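Local structure of probable ABC transporter phosphite binding protein PhnD1 (Prochlorococcus marinus str. MIT 9301, 5LQ8) at residues 87-92 with 200-205. The protein binds inorganic phosphite strongly, and methylphosphonate and phosphate only very weakly, probably as the periplasmic solute-binding component of an ABC transporter. Residues are numbered along the deposited sequence; the frame is centred on the assembly and turned at random.
Sequences DKEFKS and TPEYVD. With GB (methylphosphonic acid ester group), chain B.
Phe90 and Tyr203 trade backbone hydrogen bonds as an isolated antiparallel bridge, Phe90 N to Tyr203 O at 2.7 Å and Tyr203 N to Phe90 O at 2.9 Å. The first torsion of Tyr203 (51°) sets CG between its own N and carbonyl carbon, folding the ring back under the bridge: Phe90 O lies over one face, 3.4 Å from CD2 of Tyr203, and the phenol OH donates to Ser92 OG at 2.5 Å. That serine oxygen also bonds Ser128 O. Were Tyr203 cut back to an alanine, Ser92 OG would probably lose its phenol donor and a gap would be likely to open beneath Phe90 O. Asp205 CB packs against the Phe90 ring, with the carboxylate plane 88° from the ring; Asp205 OD2 lies 2.5 Å from O2 of the bound methylphosphonate group, while OD1 accepts from Gly65 N. The opposite, solvent side is loose: Lys91 and poorly ordered Glu202 run side by side to a long salt bridge (NZ of Lys91 to OE2 of Glu202, 4.0 Å), with Glu89 nearby. These loops are paired crossovers between the two sheets of a periplasmic binding protein, leading from strand 79-83 to 92-97 and from 194-199 back to 207-210, beside helix 127-139.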
ATOM      1  N   ASP A  87      -5.067   7.273   5.192  1.00 25.57           N
ATOM      2  CA  ASP A  87      -3.970   6.460   5.725  1.00 26.55           C
ATOM      3  C   ASP A  87      -3.845   6.489   7.234  1.00 29.36           C
ATOM      4  O   ASP A  87      -3.173   5.643   7.797  1.00 29.60           O
ATOM      5  CB  ASP A  87      -2.662   6.859   5.082  1.00 23.72           C
ATOM      6  CG  ASP A  87      -2.650   6.597   3.619  1.00 27.60           C
ATOM      7  OD1 ASP A  87      -2.977   5.453   3.237  1.00 26.25           O
ATOM      8  OD2 ASP A  87      -2.300   7.537   2.851  1.00 21.74           O
ATOM      9  N   LYS A  88      -4.496   7.454   7.888  1.00 26.95           N
ATOM     10  CA  LYS A  88      -4.606   7.450   9.341  1.00 26.80           C
ATOM     11  C   LYS A  88      -5.650   6.479   9.871  1.00 27.25           C
ATOM     12  O   LYS A  88      -5.590   6.107  11.041  1.00 37.19           O
ATOM     13  CB  LYS A  88      -4.948   8.841   9.878  1.00 31.39           C
ATOM     14  CG  LYS A  88      -3.953   9.925   9.593  1.00 38.47           C
ATOM     15  CD  LYS A  88      -4.129  11.032  10.635  1.00 38.74           C
ATOM     16  CE  LYS A  88      -3.842  12.401  10.098  1.00 61.29           C
ATOM     17  NZ  LYS A  88      -4.034  13.428  11.157  1.00 65.81           N
ATOM     18  N   GLU A  89      -6.617   6.122   9.019  1.00 27.38           N
ATOM     19  CA  GLU A  89      -7.756   5.279   9.395  1.00 29.21           C
ATOM     20  C   GLU A  89      -8.043   4.237   8.312  1.00 34.77           C
ATOM     21  O   GLU A  89      -9.166   4.088   7.829  1.00 28.00           O
ATOM     22  CB  GLU A  89      -9.005   6.162   9.654  1.00 33.41           C
ATOM     23  CG  GLU A  89      -9.380   7.100   8.501  1.00 48.41           C
ATOM     24  CD  GLU A  89     -10.459   8.134   8.849  1.00100.53           C
ATOM     25  OE1 GLU A  89     -11.041   8.101   9.950  1.00 79.02           O
ATOM     26  OE2 GLU A  89     -10.764   9.004   8.001  1.00 93.85           O
ATOM     27  N   PHE A  90      -6.990   3.535   7.917  1.00 25.49           N
ATOM     28  CA  PHE A  90      -7.071   2.620   6.770  1.00 25.44           C
ATOM     29  C   PHE A  90      -7.707   1.286   7.166  1.00 25.24           C
ATOM     30  O   PHE A  90      -7.583   0.834   8.297  1.00 22.49           O
ATOM     31  CB  PHE A  90      -5.658   2.374   6.190  1.00 24.53           C
ATOM     32  CG  PHE A  90      -5.657   2.184   4.696  1.00 22.66           C
ATOM     33  CD1 PHE A  90      -5.761   3.281   3.855  1.00 23.86           C
ATOM     34  CD2 PHE A  90      -5.593   0.929   4.142  1.00 19.77           C
ATOM     35  CE1 PHE A  90      -5.822   3.138   2.500  1.00 27.57           C
ATOM     36  CE2 PHE A  90      -5.608   0.774   2.777  1.00 22.84           C
ATOM     37  CZ  PHE A  90      -5.748   1.886   1.948  1.00 21.86           C
ATOM     38  N   LYS A  91      -8.357   0.639   6.209  1.00 22.95           N
ATOM     39  CA  LYS A  91      -9.006  -0.645   6.436  1.00 25.23           C
ATOM     40  C   LYS A  91      -8.738  -1.611   5.312  1.00 21.23           C
ATOM     41  O   LYS A  91      -8.431  -1.199   4.205  1.00 23.89           O
ATOM     42  CB  LYS A  91     -10.518  -0.492   6.559  1.00 32.14           C
ATOM     43  CG  LYS A  91     -10.958   0.474   7.640  1.00 31.21           C
ATOM     44  CD  LYS A  91     -12.480   0.675   7.573  1.00 32.76           C
ATOM     45  CE  LYS A  91     -12.927   1.952   8.254  1.00 50.82           C
ATOM     46  NZ  LYS A  91     -14.235   1.752   8.934  1.00 59.25           N
ATOM     47  N   SER A  92      -8.817  -2.900   5.665  1.00 21.88           N
ATOM     48  CA  SER A  92      -8.857  -3.962   4.710  1.00 22.56           C
ATOM     49  C   SER A  92     -10.297  -4.462   4.601  1.00 26.20           C
ATOM     50  O   SER A  92     -11.169  -4.268   5.498  1.00 28.44           O
ATOM     51  CB  SER A  92      -7.984  -5.149   5.142  1.00 21.90           C
ATOM     52  OG  SER A  92      -6.693  -4.666   5.409  1.00 23.93           O
ATOM     53  N   THR A 200     -12.392  -4.714   8.213  1.00 31.68           N
ATOM     54  CA  THR A 200     -11.546  -4.711   9.389  1.00 25.92           C
ATOM     55  C   THR A 200     -11.645  -3.429  10.204  1.00 29.44           C
ATOM     56  O   THR A 200     -12.080  -2.380   9.713  1.00 31.53           O
ATOM     57  CB  THR A 200     -10.057  -4.878   9.078  1.00 27.39           C
ATOM     58  OG1 THR A 200      -9.565  -3.722   8.388  1.00 25.15           O
ATOM     59  CG2 THR A 200      -9.800  -6.195   8.287  1.00 29.28           C
ATOM     60  N   PRO A 201     -11.153  -3.494  11.439  1.00 27.65           N
ATOM     61  CA  PRO A 201     -10.877  -2.247  12.140  1.00 36.41           C
ATOM     62  C   PRO A 201      -9.838  -1.418  11.379  1.00 34.58           C
ATOM     63  O   PRO A 201      -9.170  -1.925  10.470  1.00 26.20           O
ATOM     64  CB  PRO A 201     -10.276  -2.711  13.478  1.00 36.55           C
ATOM     65  CG  PRO A 201     -10.759  -4.099  13.685  1.00 35.04           C
ATOM     66  CD  PRO A 201     -10.952  -4.678  12.298  1.00 29.77           C
ATOM     67  N   GLU A 202      -9.709  -0.163  11.794  1.00 28.10           N
ATOM     68  CA  GLU A 202      -8.699   0.784  11.242  1.00 33.61           C
ATOM     69  C   GLU A 202      -7.251   0.591  11.747  1.00 26.09           C
ATOM     70  O   GLU A 202      -7.008   0.154  12.862  1.00 27.06           O
ATOM     71  CB  GLU A 202      -9.093   2.228  11.535  1.00 38.63           C
ATOM     72  CG  GLU A 202     -10.455   2.640  10.980  1.00 74.29           C
ATOM     73  CD  GLU A 202     -11.090   3.851  11.667  1.00137.62           C
ATOM     74  OE1 GLU A 202     -10.519   4.426  12.621  1.00116.21           O
ATOM     75  OE2 GLU A 202     -12.197   4.245  11.245  1.00 74.77           O
ATOM     76  N   TYR A 203      -6.299   0.973  10.889  1.00 23.65           N
ATOM     77  CA  TYR A 203      -4.889   0.991  11.206  1.00 25.09           C
ATOM     78  C   TYR A 203      -4.233   2.046  10.281  1.00 21.70           C
ATOM     79  O   TYR A 203      -4.935   2.616   9.431  1.00 26.06           O
ATOM     80  CB  TYR A 203      -4.305  -0.432  11.014  1.00 23.91           C
ATOM     81  CG  TYR A 203      -4.651  -0.998   9.659  1.00 21.84           C
ATOM     82  CD1 TYR A 203      -3.874  -0.693   8.563  1.00 20.29           C
ATOM     83  CD2 TYR A 203      -5.744  -1.825   9.479  1.00 21.44           C
ATOM     84  CE1 TYR A 203      -4.204  -1.153   7.328  1.00 19.14           C
ATOM     85  CE2 TYR A 203      -6.113  -2.308   8.225  1.00 20.22           C
ATOM     86  CZ  TYR A 203      -5.300  -1.982   7.135  1.00 18.67           C
ATOM     87  OH  TYR A 203      -5.609  -2.456   5.868  1.00 21.00           O
ATOM     88  N   VAL A 204      -2.954   2.346  10.482  1.00 23.31           N
ATOM     89  CA  VAL A 204      -2.236   3.318   9.628  1.00 23.26           C
ATOM     90  C   VAL A 204      -1.618   2.579   8.442  1.00 22.04           C
ATOM     91  O   VAL A 204      -1.163   1.423   8.571  1.00 24.21           O
ATOM     92  CB  VAL A 204      -1.105   4.057  10.390  0.50 28.52           C
ATOM     93  CG1 VAL A 204       0.044   3.147  10.767  0.50 33.05           C
ATOM     94  CG2 VAL A 204      -0.575   5.244   9.606  0.50 44.04           C
ATOM     95  N   ASP A 205      -1.510   3.252   7.313  1.00 20.89           N
ATOM     96  CA  ASP A 205      -0.898   2.577   6.142  1.00 18.70           C
ATOM     97  C   ASP A 205       0.089   3.412   5.310  1.00 17.78           C
ATOM     98  O   ASP A 205       1.276   3.616   5.700  1.00 19.14           O
ATOM     99  CB  ASP A 205      -2.001   1.902   5.302  1.00 20.37           C
ATOM    100  CG  ASP A 205      -1.446   0.804   4.364  1.00 20.64           C
ATOM    101  OD1 ASP A 205      -0.216   0.715   4.234  1.00 18.31           O
ATOM    102  OD2 ASP A 205      -2.240   0.039   3.781  1.00 16.07           O
TER
HETATM  103  P1   GB B 401       0.004  -1.991   1.608  1.00 16.90           P
HETATM  104  O1   GB B 401       1.198  -2.282   2.513  1.00 17.65           O
HETATM  105  O2   GB B 401      -1.301  -1.844   2.421  1.00 16.26           O
HETATM  106  C1   GB B 401       0.369  -0.442   0.969  1.00 18.41           C
HETATM  107  O3   GB B 401      -0.117  -3.013   0.476  1.00 19.44           O